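Parvulin 42 (Trypanosoma brucei brucei, PDB 6GMP) probably catalyses cis-trans isomerisation of peptidyl-prolyl bonds through its parvulin-type domain, the part of the longer protein present in this crystal structure. Local coordinates at residues Arg6-Val11 against Val96-Lys101; Val11-Lys16 against Asn42-Ile47. One frame throughout, in Å; residues are numbered along the deposited sequence.

Contact 1: residues Arg6-Val11 against Val96-Lys101; sequences RHFYHV and VAFSLK
Phe8 projects from strand 6-13 into the end of helix 91-97 and meets Ala97, Phe98 and Leu100. This joins an inner strand of the four-stranded antiparallel parvulin sheet to the helix that precedes its last two strands. Ala97 CB lies over one face of the Phe8 ring, 4.0 Å from its centroid but shifted toward the rim, a CH-pi contact. The edge of the same ring is directed at Phe98 in a T-shaped pair: the centroids are 5.3 Å apart, the planes stand at 71°, and Phe8 CZ sits over the centre of the Phe98 face. Phe98 is the first residue to leave helical geometry, and its side chain swings back to the strand, bringing its CZ within 3.8 Å of Phe8 CE2. Leu100 CD1 closes on Phe8 CE1 at 4.3 Å from an oblique direction. Ile118 of strand 114-120 touches both Phe8 and Leu100, so the cluster also reaches the neighbouring strand.

Beyond the rings, Arg6 crosses Phe98 with its guanidinium and ring planes 32° apart. Its chain is extended from CG to NE, and CD passes 4.0 Å from Phe98 CD1. NH1 then makes a weak, bent hydrogen bond to Phe98 O, which lies near the guanidinium plane at its edge (N-H...O 125°). Ala97 to Leu100 form a type I turn, within which Leu100 N bonds to Ala97 O. Arg120 NH1 also bonds to Leu100 O, a second link to strand 114-120. A water bridges the polar edge: it accepts from Arg6 NH1 at 2.8 Å and donates to both Ala97 O and Leu100 O, each 2.7 Å from the water oxygen.

Contact 2: residues Val11-Lys16 against Asn42-Ile47; sequences VLVKHK and NLAQAI
Val13 meets Leu43, Ala44 and Ile47, where strand 6-13 of the parvulin sheet packs against helix 37-49. The short strand and helix segments run roughly antiparallel (148°), with axes 9.1 Å apart at closest approach. The Val13 side chain leaves the strand toward the helix, and its two methyls divide at CB. CG1, anti to the backbone N, reaches Leu43 CD2 at 3.8 Å as the two side chains cross. CG2 turns to the other partners: it lies 4.4 Å from Ala44 CB and 4.0 Å from Ile47 CD1, with the Val13 and Ile47 side chains sliding past each other in opposite directions.

Ile47 CD1 also touches Val11 CG1 at 3.9 Å, here tip to tip, and so bridges two residues on the same face of the strand. CG1 of Ile47 occupies the crowded position between backbone N and carbonyl carbon (chi1 63°), and an extended chi2 of 178° places CD1, the atom that meets the strand. Leu43 and Ile47 were each modelled in two conformers, so these methyl positions describe one of them. Ala44 and Ile47 reach strand 114-120 as well, through Val115 and Leu117, while Phe69 of helix 59-69 touches Ile47. The contact itself is methyl against methyl, consistent with cohesion by dispersion and exclusion of water rather than by directional bonds.

How the contacts relate
From the N terminus, the chain enters directly into strand 6-13, whose first half serves contact 1 and whose second half serves contact 2; Val11 belongs to both ranges. The chain returns first at helix 37-49, closing the shorter loop at contact 2. It then runs through helix 59-69 and strand 80-84 to the end of helix 91-97, where contact 1 closes a longer loop with the first nested inside it. The contact centres are about 17 Å apart. Phe8 and Val13 point to opposite faces of the sheet, so the strand has helix 91-97 against one face near its start and helix 37-49 against the other face near its end.

Contact 1: residues Arg6-Val11 against Val96-Lys101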
loop_
_atom_site.group_PDB
_atom_site.type_symbol
_atom_site.label_atom_id
_atom_site.label_comp_id
_atom_site.label_asym_id
_atom_site.label_seq_id
_atom_site.Cartn_x
_atom_site.Cartn_y
_atom_site.Cartn_z
ATOM N N ARG A 6 -11.545 11.500 1.163
ATOM C CA ARG A 6 -11.637 10.213 1.845
ATOM C C ARG A 6 -10.303 9.879 2.485
ATOM O O ARG A 6 -9.244 10.289 2.009
ATOM C CB ARG A 6 -12.070 9.105 0.884
ATOM C CG ARG A 6 -13.532 9.186 0.510
ATOM C CD ARG A 6 -13.927 8.152 -0.530
ATOM N NE ARG A 6 -15.259 8.439 -1.054
ATOM C CZ ARG A 6 -15.796 7.853 -2.116
ATOM N NH1 ARG A 6 -15.127 6.934 -2.792
ATOM N NH2 ARG A 6 -17.013 8.196 -2.507
ATOM N N HIS A 7 -10.379 9.138 3.582
ATOM C CA HIS A 7 -9.218 8.804 4.389
ATOM C C HIS A 7 -8.684 7.433 3.995
ATOM O O HIS A 7 -9.399 6.428 4.100
ATOM C CB HIS A 7 -9.630 8.806 5.860
ATOM C CG HIS A 7 -8.489 8.665 6.813
ATOM N ND1 HIS A 7 -8.670 8.589 8.179
ATOM C CD2 HIS A 7 -7.154 8.602 6.605
ATOM C CE1 HIS A 7 -7.494 8.470 8.769
ATOM N NE2 HIS A 7 -6.557 8.485 7.837
ATOM N N PHE A 8 -7.431 7.398 3.540
ATOM C CA PHE A 8 -6.792 6.160 3.127
ATOM C C PHE A 8 -5.539 5.853 3.927
ATOM O O PHE A 8 -4.880 6.761 4.443
ATOM C CB PHE A 8 -6.419 6.215 1.645
ATOM C CG PHE A 8 -7.588 6.419 0.733
ATOM C CD1 PHE A 8 -8.437 5.373 0.408
ATOM C CD2 PHE A 8 -7.820 7.667 0.185
ATOM C CE1 PHE A 8 -9.504 5.576 -0.453
ATOM C CE2 PHE A 8 -8.886 7.881 -0.670
ATOM C CZ PHE A 8 -9.733 6.834 -0.989
ATOM N N TYR A 9 -5.239 4.558 4.011
ATOM C CA TYR A 9 -3.921 4.057 4.381
ATOM C C TYR A 9 -3.413 3.236 3.203
ATOM O O TYR A 9 -4.198 2.813 2.357
ATOM C CB TYR A 9 -3.993 3.118 5.589
ATOM C CG TYR A 9 -4.090 3.769 6.943
ATOM C CD1 TYR A 9 -5.127 4.634 7.257
ATOM C CD2 TYR A 9 -3.139 3.496 7.926
ATOM C CE1 TYR A 9 -5.212 5.214 8.507
ATOM C CE2 TYR A 9 -3.216 4.074 9.174
ATOM C CZ TYR A 9 -4.251 4.933 9.460
ATOM O OH TYR A 9 -4.321 5.504 10.708
ATOM N N HIS A 10 -2.110 2.986 3.143
ATOM C CA HIS A 10 -1.621 2.023 2.155
ATOM C C HIS A 10 -0.425 1.219 2.643
ATOM O O HIS A 10 0.247 1.590 3.609
ATOM C CB HIS A 10 -1.363 2.666 0.774
ATOM C CG HIS A 10 -0.063 3.401 0.646
ATOM N ND1 HIS A 10 0.518 3.647 -0.577
ATOM C CD2 HIS A 10 0.759 3.956 1.568
ATOM C CE1 HIS A 10 1.644 4.314 -0.408
ATOM N NE2 HIS A 10 1.815 4.516 0.883
ATOM N N VAL A 11 -0.237 0.079 1.989
ATOM C CA VAL A 11 0.996 -0.686 2.032
ATOM C C VAL A 11 1.661 -0.489 0.682
ATOM O O VAL A 11 0.996 -0.597 -0.359
ATOM C CB VAL A 11 0.714 -2.196 2.171
ATOM C CG1 VAL A 11 1.999 -3.014 2.018
ATOM C CG2 VAL A 11 0.072 -2.506 3.495
ATOM N N VAL A 96 -8.519 3.379 -8.268
ATOM C CA VAL A 96 -8.709 2.235 -7.379
ATOM C C VAL A 96 -9.137 2.711 -6.003
ATOM O O VAL A 96 -10.071 2.152 -5.422
ATOM C CB VAL A 96 -7.419 1.386 -7.270
ATOM C CG1 VAL A 96 -7.523 0.343 -6.159
ATOM C CG2 VAL A 96 -7.126 0.705 -8.598
ATOM N N ALA A 97 -8.459 3.731 -5.490
ATOM C CA ALA A 97 -8.733 4.254 -4.156
ATOM C C ALA A 97 -10.185 4.708 -4.023
ATOM O O ALA A 97 -10.853 4.382 -3.046
ATOM C CB ALA A 97 -7.793 5.396 -3.828
ATOM N N PHE A 98 -10.674 5.448 -5.010
ATOM C CA PHE A 98 -12.023 6.011 -4.938
ATOM C C PHE A 98 -13.115 5.029 -5.392
ATOM O O PHE A 98 -14.293 5.371 -5.443
ATOM C CB PHE A 98 -12.063 7.368 -5.652
ATOM C CG PHE A 98 -11.391 8.438 -4.864
ATOM C CD1 PHE A 98 -12.113 9.213 -3.974
ATOM C CD2 PHE A 98 -10.020 8.630 -4.955
ATOM C CE1 PHE A 98 -11.476 10.179 -3.207
ATOM C CE2 PHE A 98 -9.389 9.583 -4.191
ATOM C CZ PHE A 98 -10.116 10.362 -3.322
ATOM N N SER A 99 -12.706 3.790 -5.659
ATOM C CA SER A 99 -13.640 2.705 -5.928
ATOM C C SER A 99 -13.926 1.902 -4.658
ATOM O O SER A 99 -14.867 1.112 -4.618
ATOM C CB SER A 99 -13.077 1.765 -6.994
ATOM O OG SER A 99 -12.136 0.859 -6.436
ATOM N N LEU A 100 -13.110 2.093 -3.625
ATOM C CA LEU A 100 -13.264 1.329 -2.394
ATOM C C LEU A 100 -14.461 1.777 -1.566
ATOM O O LEU A 100 -14.755 2.967 -1.462
ATOM C CB LEU A 100 -12.006 1.443 -1.536
ATOM C CG LEU A 100 -10.710 0.930 -2.153
ATOM C CD1 LEU A 100 -9.514 1.340 -1.278
ATOM C CD2 LEU A 100 -10.749 -0.576 -2.337
ATOM N N LYS A 101 -15.134 0.803 -0.963
ATOM C CA LYS A 101 -16.118 1.077 0.068
ATOM C C LYS A 101 -15.403 1.158 1.418
ATOM O O LYS A 101 -14.249 0.747 1.540
ATOM C CB LYS A 101 -17.196 -0.012 0.066
ATOM C CG LYS A 101 -17.787 -0.246 -1.326
ATOM C CD LYS A 101 -19.022 -1.129 -1.298
ATOM C CE LYS A 101 -18.684 -2.578 -0.981
ATOM N NZ LYS A 101 -17.932 -3.264 -2.080
HETATM O O HOH W 1 -13.172 5.133 -1.865
#

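Contact 2: residues Val11-Lys16 against Asn42-Ile47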
loop_
_atom_site.group_PDB
_atom_site.type_symbol
_atom_site.label_atom_id
_atom_site.label_comp_id
_atom_site.label_asym_id
_atom_site.label_seq_id
_atom_site.Cartn_x
_atom_site.Cartn_y
_atom_site.Cartn_z
ATOM N N VAL A 11 -0.237 0.079 1.989
ATOM C CA VAL A 11 0.996 -0.686 2.032
ATOM C C VAL A 11 1.661 -0.489 0.682
ATOM O O VAL A 11 0.996 -0.597 -0.359
ATOM C CB VAL A 11 0.714 -2.196 2.171
ATOM C CG1 VAL A 11 1.999 -3.014 2.018
ATOM C CG2 VAL A 11 0.072 -2.506 3.495
ATOM N N LEU A 12 2.966 -0.230 0.691
ATOM C CA LEU A 12 3.739 -0.086 -0.544
ATOM C C LEU A 12 4.841 -1.136 -0.604
ATOM O O LEU A 12 5.657 -1.237 0.303
ATOM C CB LEU A 12 4.365 1.308 -0.644
ATOM C CG LEU A 12 5.126 1.593 -1.936
ATOM C CD1 LEU A 12 4.212 1.639 -3.145
ATOM C CD2 LEU A 12 5.886 2.906 -1.829
ATOM N N VAL A 13 4.838 -1.903 -1.686
ATOM C CA VAL A 13 5.879 -2.874 -1.972
ATOM C C VAL A 13 6.643 -2.344 -3.178
ATOM O O VAL A 13 6.093 -2.220 -4.268
ATOM C CB VAL A 13 5.272 -4.265 -2.262
ATOM C CG1 VAL A 13 6.354 -5.269 -2.607
ATOM C CG2 VAL A 13 4.473 -4.747 -1.057
ATOM N N LYS A 14 7.911 -2.022 -2.982
ATOM C CA LYS A 14 8.723 -1.429 -4.030
ATOM C C LYS A 14 9.341 -2.509 -4.890
ATOM O O LYS A 14 9.279 -3.703 -4.581
ATOM C CB LYS A 14 9.799 -0.536 -3.408
ATOM C CG LYS A 14 9.228 0.689 -2.740
ATOM C CD LYS A 14 10.315 1.629 -2.253
ATOM C CE LYS A 14 9.710 2.847 -1.597
ATOM N NZ LYS A 14 10.695 3.961 -1.505
ATOM N N HIS A 15 9.970 -2.100 -5.979
ATOM C CA HIS A 15 10.780 -2.999 -6.777
ATOM C C HIS A 15 11.954 -2.204 -7.347
ATOM O O HIS A 15 11.986 -0.963 -7.218
ATOM C CB HIS A 15 9.966 -3.679 -7.879
ATOM C CG HIS A 15 9.243 -2.729 -8.779
ATOM N ND1 HIS A 15 9.884 -1.997 -9.751
ATOM C CD2 HIS A 15 7.931 -2.411 -8.862
ATOM C CE1 HIS A 15 8.994 -1.269 -10.405
ATOM N NE2 HIS A 15 7.805 -1.496 -9.878
ATOM N N LYS A 16 12.893 -2.905 -7.978
ATOM C CA LYS A 16 14.151 -2.302 -8.403
ATOM C C LYS A 16 13.992 -1.173 -9.413
ATOM O O LYS A 16 14.886 -0.343 -9.558
ATOM C CB LYS A 16 15.058 -3.373 -9.010
ATOM C CG LYS A 16 14.578 -3.896 -10.356
ATOM C CD LYS A 16 15.414 -5.063 -10.869
ATOM C CE LYS A 16 15.133 -5.376 -12.347
ATOM N NZ LYS A 16 15.468 -4.252 -13.290
ATOM N N ASN A 42 3.757 -10.219 -6.979
ATOM C CA ASN A 42 3.453 -11.475 -6.320
ATOM C C ASN A 42 3.440 -11.329 -4.814
ATOM O O ASN A 42 2.602 -11.924 -4.143
ATOM C CB ASN A 42 4.454 -12.542 -6.734
ATOM C CG ASN A 42 4.206 -13.040 -8.127
ATOM O OD1 ASN A 42 3.056 -13.135 -8.575
ATOM N ND2 ASN A 42 5.272 -13.402 -8.817
ATOM N N LEU A 43 4.338 -10.526 -4.280
ATOM C CA LEU A 43 4.385 -10.305 -2.848
ATOM C C LEU A 43 3.135 -9.569 -2.376
ATOM O O LEU A 43 2.491 -9.991 -1.408
ATOM C CB LEU A 43 5.639 -9.529 -2.463
ATOM C CG LEU A 43 5.764 -9.158 -0.986
ATOM C CD1 LEU A 43 5.647 -10.390 -0.141
ATOM C CD2 LEU A 43 7.093 -8.474 -0.738
ATOM N N ALA A 44 2.769 -8.479 -3.048
ATOM C CA ALA A 44 1.569 -7.737 -2.687
ATOM C C ALA A 44 0.335 -8.637 -2.738
ATOM O O ALA A 44 -0.549 -8.576 -1.866
ATOM C CB ALA A 44 1.406 -6.548 -3.611
ATOM N N GLN A 45 0.259 -9.485 -3.751
ATOM C CA GLN A 45 -0.853 -10.420 -3.863
ATOM C C GLN A 45 -0.919 -11.352 -2.654
ATOM O O GLN A 45 -2.004 -11.612 -2.123
ATOM C CB GLN A 45 -0.728 -11.230 -5.152
ATOM C CG GLN A 45 -1.784 -12.314 -5.332
ATOM C CD GLN A 45 -3.200 -11.773 -5.286
ATOM O OE1 GLN A 45 -3.458 -10.631 -5.689
ATOM N NE2 GLN A 45 -4.128 -12.593 -4.804
ATOM N N ALA A 46 0.229 -11.878 -2.236
ATOM C CA ALA A 46 0.251 -12.805 -1.113
ATOM C C ALA A 46 -0.109 -12.134 0.209
ATOM O O ALA A 46 -0.850 -12.720 1.012
ATOM C CB ALA A 46 1.605 -13.473 -1.000
ATOM N N ILE A 47 0.402 -10.921 0.451
ATOM C CA ILE A 47 0.175 -10.277 1.739
ATOM C C ILE A 47 -1.298 -9.888 1.865
ATOM O O ILE A 47 -1.840 -9.842 2.984
ATOM C CB ILE A 47 1.170 -9.146 2.029
ATOM C CG1 ILE A 47 1.029 -8.036 1.012
ATOM C CG2 ILE A 47 2.598 -9.716 2.068
ATOM C CD1 ILE A 47 1.959 -6.852 1.277
#